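Local coordinates for enoyl-CoA hydratase (Mycolicibacterium smegmatis, PDB 7MCM), which catalyses the reversible addition of water to the double bond of enoyl-CoA thioesters, giving (3S)-3-hydroxyacyl-CoA, probably in fatty acid metabolism, at the interface of chains A and B. Residues are numbered along the deposited sequence; one frame, centred on the assembly and turned at random. Chains: chain A/B, Enoyl-CoA hydratase.

The interface of chains A and B. Residues chain A 165-166, 169; chain B 130, 189, 204, 207.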
ATOM      1  N   ALA A 165     -10.304 -15.163  10.197  1.00 29.59           N
ATOM      2  CA  ALA A 165     -11.417 -15.630  11.030  1.00 31.99           C
ATOM      3  C   ALA A 165     -10.926 -16.271  12.330  1.00 29.50           C
ATOM      4  O   ALA A 165     -11.531 -16.067  13.384  1.00 28.32           O
ATOM      5  CB  ALA A 165     -12.307 -16.604  10.261  1.00 30.47           C
ATOM      6  N   ARG A 166      -9.858 -17.090  12.267  1.00 29.16           N
ATOM      7  CA  ARG A 166      -9.315 -17.707  13.480  1.00 31.98           C
ATOM      8  C   ARG A 166      -8.632 -16.675  14.375  1.00 29.66           C
ATOM      9  O   ARG A 166      -8.704 -16.763  15.605  1.00 27.72           O
ATOM     10  CB  ARG A 166      -8.337 -18.826  13.111  1.00 31.94           C
ATOM     11  CG  ARG A 166      -8.988 -20.071  12.506  1.00 34.57           C
ATOM     12  CD  ARG A 166      -9.990 -20.734  13.456  1.00 40.38           C
ATOM     13  NE  ARG A 166     -10.467 -22.006  12.914  1.00 42.18           N
ATOM     14  CZ  ARG A 166     -11.491 -22.701  13.390  1.00 43.40           C
ATOM     15  NH1 ARG A 166     -12.187 -22.285  14.438  1.00 43.04           N
ATOM     16  NH2 ARG A 166     -11.823 -23.849  12.804  1.00 42.02           N
ATOM     17  N   GLU A 169     -11.395 -15.124  16.221  1.00 30.08           N
ATOM     18  CA  GLU A 169     -11.846 -15.990  17.306  1.00 33.38           C
ATOM     19  C   GLU A 169     -10.899 -15.904  18.493  1.00 27.03           C
ATOM     20  O   GLU A 169     -11.339 -15.772  19.639  1.00 28.87           O
ATOM     21  CB  GLU A 169     -11.985 -17.438  16.832  1.00 31.46           C
ATOM     22  CG  GLU A 169     -12.393 -18.402  17.945  1.00 31.27           C
ATOM     23  CD  GLU A 169     -12.501 -19.844  17.473  1.00 41.95           C
ATOM     24  OE1 GLU A 169     -12.470 -20.068  16.248  1.00 42.26           O
ATOM     25  OE2 GLU A 169     -12.570 -20.758  18.321  1.00 39.13           O
TER
ATOM     26  N   LEU B 130     -16.674 -14.181  11.199  1.00 30.16           N
ATOM     27  CA  LEU B 130     -16.571 -15.612  11.466  1.00 37.30           C
ATOM     28  C   LEU B 130     -17.746 -16.292  10.785  1.00 32.17           C
ATOM     29  O   LEU B 130     -18.832 -15.720  10.717  1.00 31.90           O
ATOM     30  CB  LEU B 130     -16.653 -15.937  12.982  1.00 33.09           C
ATOM     31  CG  LEU B 130     -15.594 -15.420  13.949  1.00 41.83           C
ATOM     32  CD1 LEU B 130     -16.210 -14.469  14.935  1.00 43.02           C
ATOM     33  CD2 LEU B 130     -14.944 -16.572  14.680  1.00 44.89           C
ATOM     34  N   ASN B 189     -15.698 -22.231  10.275  1.00 34.54           N
ATOM     35  CA  ASN B 189     -14.911 -22.698  11.418  1.00 37.39           C
ATOM     36  C   ASN B 189     -15.452 -23.981  12.032  1.00 40.02           C
ATOM     37  O   ASN B 189     -14.698 -24.709  12.694  1.00 38.52           O
ATOM     38  CB  ASN B 189     -14.851 -21.629  12.521  1.00 37.76           C
ATOM     39  CG  ASN B 189     -13.971 -20.438  12.159  1.00 41.05           C
ATOM     40  OD1 ASN B 189     -13.468 -20.343  11.051  1.00 42.98           O
ATOM     41  ND2 ASN B 189     -13.766 -19.531  13.120  1.00 40.22           N
ATOM     42  N   LEU B 204     -20.543 -19.617  20.708  1.00 37.03           N
ATOM     43  CA  LEU B 204     -19.424 -18.837  20.183  1.00 38.79           C
ATOM     44  C   LEU B 204     -19.563 -17.359  20.538  1.00 37.21           C
ATOM     45  O   LEU B 204     -18.616 -16.734  21.027  1.00 35.21           O
ATOM     46  CB  LEU B 204     -19.340 -19.019  18.663  1.00 33.55           C
ATOM     47  CG  LEU B 204     -18.225 -18.280  17.925  1.00 34.81           C
ATOM     48  CD1 LEU B 204     -16.853 -18.682  18.468  1.00 39.35           C
ATOM     49  CD2 LEU B 204     -18.309 -18.534  16.414  1.00 36.55           C
ATOM     50  N   ARG B 207     -18.624 -16.625  24.154  1.00 35.19           N
ATOM     51  CA  ARG B 207     -17.186 -16.619  24.435  1.00 36.51           C
ATOM     52  C   ARG B 207     -16.576 -15.253  24.146  1.00 33.59           C
ATOM     53  O   ARG B 207     -15.568 -14.875  24.754  1.00 32.97           O
ATOM     54  CB  ARG B 207     -16.476 -17.686  23.600  1.00 35.79           C
ATOM     55  CG  ARG B 207     -16.742 -19.143  23.983  1.00 40.42           C
ATOM     56  CD  ARG B 207     -16.159 -20.074  22.891  1.00 43.57           C
ATOM     57  NE  ARG B 207     -14.740 -19.807  22.685  1.00 44.16           N
ATOM     58  CZ  ARG B 207     -14.036 -20.142  21.610  1.00 47.25           C
ATOM     59  NH1 ARG B 207     -14.588 -20.771  20.581  1.00 37.82           N
ATOM     60  NH2 ARG B 207     -12.739 -19.837  21.568  1.00 48.17           N
TER
HETATM   61  O   HOH W   1     -14.887 -20.026  15.370  1.00 40.33           O
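A:Glu169 bridges to B:Arg207 across the subunit boundary and shows how one carboxylate can tie together charges from two chains. Its oxygen OE2 forms a salt bridge with the guanidinium nitrogen NH1 of B:Arg207 at 3.0 Å. This donor approaches from above the carboxylate plane, while OE2 lies at the edge of the guanidinium; the two flat groups stand 73° apart. The other oxygen, OE1, receives NH1 of A:Arg166, one helical turn earlier in the same chain, through its syn lone pair at 2.9 Å. With CG anti to the backbone N (chi1 177°) and the chain extended beyond it, A:Glu169 reaches out between the two arginines, whose like charges its carboxylate probably offsets.

Stacking and hydrogen bonding join A:Arg166 to B:Asn189. The side-chain amide lies over one face of the guanidinium, toward its rim, with the planes 20° apart and CG of B:Asn189 3.6 Å from CZ of A:Arg166. NH2 of A:Arg166 donates to the backbone O of B:Asn189 at 3.0 Å, meeting it on a lone pair in the carbonyl plane, while the oxygen itself sits tilted out of the guanidinium plane. The intrachain salt bridge and this bond together should restrain rotation of the guanidinium beneath the amide.

Water 1 adds a bridge between the chains, lying 2.6 Å from both ND2 of B:Asn189 and OE1 of A:Glu169.

Apolar contact is slighter: the methyl CD2 of B:Leu130 rests 3.8 Å from CB of A:Glu169. The same methyl packs against the carbonyl O of A:Ala165, at 3.7 Å.

In the deposited assembly of six copies, in keeping with the hexamers common in the crotonase family, helix 164-173 of chain A faces the start of strand 130-134, the loop carrying B:Asn189 and helix 197-209 of chain B, part of what is probably a biological subunit interface.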